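Local coordinates for protein beta-galactoside alpha-2,6-sialyltransferase (Photobacterium sp., PDB 2Z4T) that transfers sialic acid from a CMP-linked donor to galactose-containing acceptors such as lactose, forming an alpha-2,6 linkage, by means of a GT-B fold, at residues F340-L345 with T437-D442; N353-V358 with N396-F401; S390-G395 with A501-C506. One frame throughout, in Å; residues are numbered along the deposited sequence. Where two conformers were deposited one is given.

Contact 1 (F340-L345 with T437-D442)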
# COMPACT_ATOMS: atom_id res chain seq x y z
N PHE A 340 -11.07 6.37 8.20
CA PHE A 340 -11.00 6.28 9.65
C PHE A 340 -11.31 7.62 10.33
O PHE A 340 -10.55 8.58 10.24
CB PHE A 340 -9.66 5.72 10.13
CG PHE A 340 -9.57 5.55 11.63
CD1 PHE A 340 -10.68 5.13 12.37
CD2 PHE A 340 -8.38 5.78 12.30
CE1 PHE A 340 -10.60 4.96 13.74
CE2 PHE A 340 -8.29 5.62 13.67
CZ PHE A 340 -9.42 5.21 14.40
N ASP A 341 -12.46 7.67 10.98
CA ASP A 341 -12.78 8.82 11.80
C ASP A 341 -12.32 8.54 13.25
O ASP A 341 -13.02 7.89 14.04
CB ASP A 341 -14.28 9.10 11.72
CG ASP A 341 -14.70 10.34 12.50
OD1 ASP A 341 -13.84 11.05 13.12
OD2 ASP A 341 -15.92 10.60 12.50
N LYS A 342 -11.13 9.01 13.56
CA LYS A 342 -10.48 8.75 14.82
C LYS A 342 -11.22 9.34 16.01
O LYS A 342 -11.42 8.65 17.02
CB LYS A 342 -9.06 9.29 14.77
CG LYS A 342 -8.31 9.12 16.04
CD LYS A 342 -6.86 9.51 15.88
CE LYS A 342 -6.32 9.87 17.25
NZ LYS A 342 -4.87 9.61 17.34
N GLN A 343 -11.61 10.61 15.89
CA GLN A 343 -12.28 11.32 17.00
C GLN A 343 -13.60 10.61 17.37
O GLN A 343 -13.97 10.53 18.56
CB GLN A 343 -12.44 12.83 16.66
CG GLN A 343 -13.04 13.78 17.76
CD GLN A 343 -12.46 13.55 19.19
OE1 GLN A 343 -11.25 13.69 19.42
NE2 GLN A 343 -13.34 13.19 20.13
N LYS A 344 -14.28 10.05 16.37
CA LYS A 344 -15.54 9.34 16.60
C LYS A 344 -15.32 8.06 17.41
O LYS A 344 -16.06 7.80 18.37
CB LYS A 344 -16.25 9.07 15.26
CG LYS A 344 -17.33 7.98 15.30
CD LYS A 344 -18.32 8.18 14.16
CE LYS A 344 -18.90 6.86 13.63
NZ LYS A 344 -19.32 5.89 14.70
N LEU A 345 -14.30 7.28 17.04
CA LEU A 345 -13.91 6.11 17.84
C LEU A 345 -13.47 6.55 19.23
O LEU A 345 -13.91 5.98 20.23
CB LEU A 345 -12.79 5.30 17.19
CG LEU A 345 -12.78 3.76 17.32
CD1 LEU A 345 -11.36 3.20 17.18
CD2 LEU A 345 -13.41 3.23 18.56
N THR A 437 -2.30 4.92 14.68
CA THR A 437 -2.90 6.12 15.24
C THR A 437 -3.02 6.06 16.78
O THR A 437 -3.60 6.96 17.40
CB THR A 437 -4.29 6.40 14.62
OG1 THR A 437 -5.14 5.26 14.81
CG2 THR A 437 -4.17 6.71 13.08
N ASP A 438 -2.45 5.01 17.38
CA ASP A 438 -2.50 4.83 18.84
C ASP A 438 -3.95 4.76 19.33
O ASP A 438 -4.33 5.42 20.28
CB ASP A 438 -1.72 5.95 19.55
CG ASP A 438 -1.51 5.67 21.03
OD1 ASP A 438 -1.38 4.47 21.43
OD2 ASP A 438 -1.48 6.66 21.82
N MET A 439 -4.75 3.94 18.65
CA MET A 439 -6.19 3.80 18.87
C MET A 439 -6.52 2.34 19.15
O MET A 439 -7.64 1.88 18.92
CB MET A 439 -6.97 4.28 17.65
CG MET A 439 -7.09 5.80 17.49
SD MET A 439 -7.73 6.61 18.99
CE MET A 439 -9.46 6.11 18.97
N LEU A 440 -5.53 1.60 19.64
CA LEU A 440 -5.77 0.27 20.13
C LEU A 440 -6.62 0.32 21.40
O LEU A 440 -6.40 1.16 22.28
CB LEU A 440 -4.45 -0.46 20.37
CG LEU A 440 -3.83 -1.32 19.25
CD1 LEU A 440 -4.49 -1.19 17.90
CD2 LEU A 440 -2.31 -1.14 19.18
N PRO A 441 -7.59 -0.61 21.52
CA PRO A 441 -8.45 -0.71 22.69
C PRO A 441 -7.65 -1.33 23.83
O PRO A 441 -6.47 -1.62 23.65
CB PRO A 441 -9.51 -1.68 22.21
CG PRO A 441 -8.73 -2.59 21.32
CD PRO A 441 -7.89 -1.66 20.53
N ASP A 442 -8.28 -1.57 24.98
CA ASP A 442 -7.62 -2.29 26.07
C ASP A 442 -7.43 -3.78 25.79
O ASP A 442 -6.47 -4.37 26.27
CB ASP A 442 -8.39 -2.14 27.38
CG ASP A 442 -8.63 -0.71 27.71
OD1 ASP A 442 -7.64 -0.01 28.02
OD2 ASP A 442 -9.80 -0.28 27.61
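Lys342 spends its whole length on this contact: its extended chain crosses the bent side chain of Met439 obliquely and ends in a hydrogen bond from NZ to the backbone O of Thr437, 2.9 Å long. The ammonium lies in the plane of that carbonyl, with a C=O...N angle of 148°. Thr437 is the first residue past helix 431-436 to leave helical geometry, and Asp438, at positive phi, is the C-prime residue of the Schellman motif that closes this helix. The lysine charge, set at a helix C-terminus, is therefore probably favoured by the helix dipole.

Met439 is the apolar centre. With CG anti to its carbonyl carbon (chi1 -77°) and further bends at chi2 and chi3, its chain brings CE to the first turn of helix 342-349. CG touches Lys342 CG at 3.8 Å, and CE lies 3.9 Å from Leu345 CB and close to Lys342 O. Phe340 offers its ring edge: CZ is 3.9 Å from Met439 CG, which lies in the ring plane, and CE2 is 3.4 Å from Thr437 OG1. That hydroxyl is bonded back to Val433 O of helix 431-436, while Lys342 CA lies over one face of the phenyl ring, toward the rim. Leu335 and Leu434 extend this apolar cluster.

Asp341, which precedes helix 342-349, is its N-cap, its OD1 accepting a weak bond from Lys344 N (3.4 Å). The contact thus sets a capped helix N-terminus against a Schellman-terminated helix end, within the GT-B-type domain whose strand 443-447 follows directly.

Contact 2 (N353-V358 with N396-F401)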
# COMPACT_ATOMS: atom_id res chain seq x y z
N ASN A 353 -17.58 3.79 31.37
CA ASN A 353 -16.58 3.37 32.36
C ASN A 353 -15.76 2.14 31.94
O ASN A 353 -14.60 2.01 32.31
CB ASN A 353 -17.25 3.05 33.69
CG ASN A 353 -17.81 4.27 34.36
OD1 ASN A 353 -18.90 4.24 34.94
ND2 ASN A 353 -17.07 5.38 34.29
N LEU A 354 -16.40 1.24 31.19
CA LEU A 354 -15.83 -0.08 30.92
C LEU A 354 -14.61 0.01 30.00
O LEU A 354 -14.57 0.88 29.12
CB LEU A 354 -16.90 -1.04 30.34
CG LEU A 354 -18.25 -1.12 31.09
CD1 LEU A 354 -19.13 -2.24 30.53
CD2 LEU A 354 -18.07 -1.29 32.60
N PRO A 355 -13.61 -0.87 30.22
CA PRO A 355 -12.49 -0.97 29.29
C PRO A 355 -13.05 -1.44 27.95
O PRO A 355 -14.14 -1.98 27.93
CB PRO A 355 -11.60 -2.06 29.91
CG PRO A 355 -12.55 -2.87 30.78
CD PRO A 355 -13.49 -1.84 31.34
N ASN A 356 -12.34 -1.21 26.86
CA ASN A 356 -12.87 -1.53 25.54
C ASN A 356 -12.23 -2.74 24.88
O ASN A 356 -11.00 -2.91 24.91
CB ASN A 356 -12.75 -0.31 24.63
CG ASN A 356 -13.23 0.93 25.31
OD1 ASN A 356 -14.35 0.97 25.83
ND2 ASN A 356 -12.39 1.94 25.36
N PHE A 357 -13.08 -3.56 24.29
CA PHE A 357 -12.69 -4.82 23.69
C PHE A 357 -13.01 -4.77 22.21
O PHE A 357 -14.14 -4.43 21.84
CB PHE A 357 -13.44 -5.96 24.38
CG PHE A 357 -13.46 -7.26 23.60
CD1 PHE A 357 -12.30 -7.77 23.03
CD2 PHE A 357 -14.63 -7.99 23.50
CE1 PHE A 357 -12.32 -8.98 22.33
CE2 PHE A 357 -14.66 -9.21 22.83
CZ PHE A 357 -13.51 -9.71 22.24
N VAL A 358 -12.03 -5.06 21.36
CA VAL A 358 -12.28 -5.17 19.93
C VAL A 358 -12.17 -6.63 19.53
O VAL A 358 -11.14 -7.26 19.78
CB VAL A 358 -11.30 -4.32 19.05
CG1 VAL A 358 -11.50 -4.63 17.54
CG2 VAL A 358 -11.48 -2.84 19.31
N ASN A 396 -13.63 -9.45 32.96
CA ASN A 396 -14.29 -8.21 33.36
C ASN A 396 -15.30 -7.83 32.29
O ASN A 396 -15.19 -8.31 31.16
CB ASN A 396 -13.27 -7.07 33.47
CG ASN A 396 -12.54 -7.07 34.80
OD1 ASN A 396 -13.08 -6.66 35.84
ND2 ASN A 396 -11.30 -7.54 34.77
N SER A 397 -16.27 -6.99 32.62
CA SER A 397 -17.15 -6.45 31.58
C SER A 397 -16.44 -5.39 30.73
O SER A 397 -15.73 -4.52 31.25
CB SER A 397 -18.42 -5.87 32.19
OG SER A 397 -18.81 -6.63 33.31
N TYR A 398 -16.67 -5.46 29.41
CA TYR A 398 -16.05 -4.57 28.43
C TYR A 398 -17.12 -3.98 27.56
O TYR A 398 -18.15 -4.59 27.36
CB TYR A 398 -15.13 -5.36 27.50
CG TYR A 398 -13.80 -5.71 28.10
CD1 TYR A 398 -12.67 -4.96 27.80
CD2 TYR A 398 -13.68 -6.79 28.98
CE1 TYR A 398 -11.44 -5.28 28.35
CE2 TYR A 398 -12.46 -7.11 29.55
CZ TYR A 398 -11.35 -6.36 29.23
OH TYR A 398 -10.14 -6.68 29.80
N ASP A 399 -16.87 -2.79 27.02
CA ASP A 399 -17.62 -2.32 25.88
C ASP A 399 -17.14 -3.09 24.65
O ASP A 399 -15.93 -3.23 24.41
CB ASP A 399 -17.39 -0.84 25.67
CG ASP A 399 -17.94 0.01 26.81
OD1 ASP A 399 -19.08 -0.24 27.23
OD2 ASP A 399 -17.21 0.93 27.26
N LEU A 400 -18.12 -3.59 23.90
CA LEU A 400 -17.88 -4.49 22.79
C LEU A 400 -17.74 -3.71 21.48
O LEU A 400 -18.64 -2.94 21.12
CB LEU A 400 -19.05 -5.46 22.69
CG LEU A 400 -19.04 -6.52 21.60
CD1 LEU A 400 -17.76 -7.36 21.63
CD2 LEU A 400 -20.27 -7.39 21.76
N PHE A 401 -16.62 -3.94 20.77
CA PHE A 401 -16.30 -3.33 19.47
C PHE A 401 -15.99 -4.39 18.44
O PHE A 401 -15.45 -5.46 18.76
CB PHE A 401 -15.12 -2.37 19.61
CG PHE A 401 -15.44 -1.13 20.40
CD1 PHE A 401 -15.66 0.08 19.75
CD2 PHE A 401 -15.53 -1.16 21.78
CE1 PHE A 401 -15.97 1.22 20.45
CE2 PHE A 401 -15.85 -0.02 22.51
CZ PHE A 401 -16.08 1.18 21.84
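Asp399 and Phe357 alternate as donors and acceptors between two parallel strands. Asp399 N gives a hydrogen bond to Pro355 O (3.0 Å). Phe357 N gives a nearly straight one to Asp399 O (2.9 Å), and Phe401 N a more bent one to Phe357 O, with an N-H...O angle of 135°. Asn356 is thereby paired with Asp399, Phe357 with Leu400 and Val358 with Phe401, the short strand segments inclined at 25°. Weaker CA-H...O contacts, from Tyr398 to Pro355 O and from Val358 to Phe401 O, supplement these bonds.

The strands are the two arms of a beta-alpha-beta unit, strand 356-360, helix 371-386 and strand 399-403, in the parallel sheet of one half of the GT-B fold. Phe357 and Leu400 point to the helix side, where Ala385, Ile386 and Ile382 await them; their side chains run side by side, with Phe357 CD2 3.7 Å from Leu400 CD1. On the other face, the Val358 and Phe401 side chains cross at about a right angle, with Val358 CG2 against Phe401 CB, and the Phe401 ring packs edge-to-face with Tyr349.

The aromatic contact at the strand entrance is a CH-pi interaction. Pro355 CG sits over one face of the Tyr398 ring, 3.8 Å from its centroid and somewhat toward the rim, while Phe357 CB touches Tyr398 CB.

Residues of both segments meet at a bound magnesium ion: Leu354, Asn356 and Asp399 belong to its site, which Tyr349 and Ser352 complete. Asp399 OD2 has a weak hydrogen bond with Ser352 OG and lies 3.2 Å from Leu354 O. The latter two are both acceptors, so their approach is not a hydrogen bond, and the nearby cation would be expected to ease their repulsion.

Contact 3 (S390-G395 with A501-C506)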
# COMPACT_ATOMS: atom_id res chain seq x y z
N SER A 390 -17.66 -19.08 30.44
CA SER A 390 -16.56 -19.63 29.63
C SER A 390 -15.17 -19.42 30.23
O SER A 390 -14.89 -18.37 30.82
CB SER A 390 -16.58 -19.03 28.22
OG SER A 390 -15.36 -19.33 27.53
N PRO A 391 -14.28 -20.42 30.05
CA PRO A 391 -12.89 -20.20 30.47
C PRO A 391 -12.17 -19.10 29.66
O PRO A 391 -11.15 -18.60 30.12
CB PRO A 391 -12.22 -21.57 30.25
CG PRO A 391 -13.11 -22.30 29.29
CD PRO A 391 -14.50 -21.76 29.47
N HIS A 392 -12.69 -18.73 28.49
CA HIS A 392 -12.06 -17.66 27.68
C HIS A 392 -12.56 -16.25 28.01
O HIS A 392 -12.13 -15.27 27.40
CB HIS A 392 -12.16 -17.98 26.19
CG HIS A 392 -11.71 -19.37 25.87
ND1 HIS A 392 -10.39 -19.76 25.99
CD2 HIS A 392 -12.41 -20.48 25.55
CE1 HIS A 392 -10.29 -21.05 25.72
NE2 HIS A 392 -11.50 -21.51 25.45
N TYR A 393 -13.44 -16.17 28.99
CA TYR A 393 -13.96 -14.92 29.49
C TYR A 393 -12.83 -13.93 29.66
O TYR A 393 -11.80 -14.28 30.23
CB TYR A 393 -14.63 -15.15 30.85
CG TYR A 393 -15.25 -13.92 31.46
CD1 TYR A 393 -16.11 -13.10 30.71
CD2 TYR A 393 -15.02 -13.58 32.79
CE1 TYR A 393 -16.71 -11.97 31.27
CE2 TYR A 393 -15.62 -12.44 33.35
CZ TYR A 393 -16.46 -11.65 32.58
OH TYR A 393 -17.05 -10.55 33.13
N LEU A 394 -13.01 -12.71 29.18
CA LEU A 394 -11.96 -11.70 29.32
C LEU A 394 -11.56 -11.40 30.78
O LEU A 394 -10.41 -11.02 31.02
CB LEU A 394 -12.30 -10.44 28.54
CG LEU A 394 -12.26 -10.66 27.02
CD1 LEU A 394 -12.67 -9.42 26.24
CD2 LEU A 394 -10.89 -11.14 26.56
N GLY A 395 -12.48 -11.61 31.73
CA GLY A 395 -12.23 -11.42 33.16
C GLY A 395 -12.95 -10.24 33.79
O GLY A 395 -12.89 -10.04 35.00
N ALA A 501 -13.57 -25.19 17.40
CA ALA A 501 -14.46 -26.35 17.56
C ALA A 501 -14.49 -27.45 18.67
O ALA A 501 -15.52 -28.13 18.71
CB ALA A 501 -14.69 -27.00 16.16
N ASP A 502 -13.53 -27.67 19.59
CA ASP A 502 -12.57 -26.80 20.35
C ASP A 502 -13.12 -25.83 21.40
O ASP A 502 -12.71 -25.91 22.56
CB ASP A 502 -11.38 -26.25 19.57
CG ASP A 502 -10.13 -26.00 20.46
OD1 ASP A 502 -8.99 -26.12 19.98
OD2 ASP A 502 -10.28 -25.69 21.66
N LEU A 503 -14.03 -24.94 21.04
CA LEU A 503 -14.48 -23.99 22.04
C LEU A 503 -15.84 -24.43 22.57
O LEU A 503 -16.59 -25.10 21.85
CB LEU A 503 -14.60 -22.58 21.46
CG LEU A 503 -13.34 -21.86 21.01
CD1 LEU A 503 -13.76 -20.58 20.30
CD2 LEU A 503 -12.37 -21.59 22.16
N PRO A 504 -16.18 -24.04 23.82
CA PRO A 504 -17.49 -24.35 24.36
C PRO A 504 -18.56 -23.68 23.55
O PRO A 504 -18.32 -22.61 23.00
CB PRO A 504 -17.47 -23.72 25.76
CG PRO A 504 -16.08 -23.25 26.01
CD PRO A 504 -15.32 -23.28 24.75
N ASN A 505 -19.73 -24.29 23.47
CA ASN A 505 -20.85 -23.71 22.78
C ASN A 505 -21.67 -22.76 23.69
O ASN A 505 -22.39 -23.20 24.61
CB ASN A 505 -21.73 -24.80 22.17
CG ASN A 505 -22.82 -24.26 21.26
OD1 ASN A 505 -22.95 -23.04 21.09
ND2 ASN A 505 -23.61 -25.15 20.69
N CYS A 506 -21.59 -21.46 23.41
CA CYS A 506 -22.24 -20.47 24.22
C CYS A 506 -23.58 -20.03 23.67
O CYS A 506 -24.15 -19.05 24.15
CB CYS A 506 -21.33 -19.27 24.40
SG CYS A 506 -19.75 -19.69 25.12
O HOH W 1 -11.86 -24.23 25.22
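The connection that leads from helix 371-386 to strand 399-403 meets the C-terminal chain here, at the turn Ser390-Tyr393 and the segment that follows strand 498-499. Ser390 to Tyr393 form a type I beta turn, closed by Tyr393 N to Ser390 O. Inside it Ser390 makes an ST turn, its OG accepting from His392 N at 2.9 Å; the same hydroxyl is hydrogen-bonded to Asn384 of helix 371-386.

His392 and Pro504 contribute the largest shares of the contact across the segments. With CG anti to the carbonyl carbon (chi1 -49°), the imidazole leaves the turn toward Leu503 and Pro504. Leu503 CD2 approaches the NE2 and CD2 end of the ring obliquely and lies 3.4 Å from NE2. Pro504 CD comes to the ring edge near its plane, 4.1 Å from His392 CD2, and Pro391 CG lies above one face toward the rim. Next to the imidazole the two proline rings slide past each other in opposite directions, Pro391 CD lying 4.1 Å from Pro504 CG.

Ser390 adds a looser approach, its CB 4.5 Å from Cys506 SG. Cys506 is joined to Cys511 by a disulfide, and Pro504 O accepts from the amides of Asn380 and Asn384, so helix 371-386 holds both segments. Leu503 also packs on Val381 of that helix and on Val464 of strand 460-465.

The direct contacts are van der Waals packing, and the polar link is water-mediated. A water in the imidazole plane is 2.8 Å from His392 NE2; its longer bond to Asp502 O, at 3.3 Å, is tentative, because Asp502 has two conformers. The ring nitrogen thus has a water as polar partner beside the leucine methyl.

How the contacts relate
All three contacts lie on the same side of the chain's centre. Contact 2 joins neighbouring strands of the six-stranded parallel sheet. The centres of contacts 1 and 2 are about 14 Å apart. Those of contacts 2 and 3 are about 17 Å apart, and those of contacts 1 and 3 about 27 Å. Along the chain, 340-345 comes first, then 353-358, 390-395, 396-401, 437-442 and 501-506, so contact 2 falls within the span of contact 1, and contact 3 crosses both. Asp442 OD2 of contact 1 reaches Asn356 N of contact 2 (2.8 Å, probably a hydrogen bond), and Leu394 CD1 of contact 3 packs on Phe357 CG (3.5 Å). Strand 356-360, which carries Asn356 of the magnesium site, thus touches both other contacts.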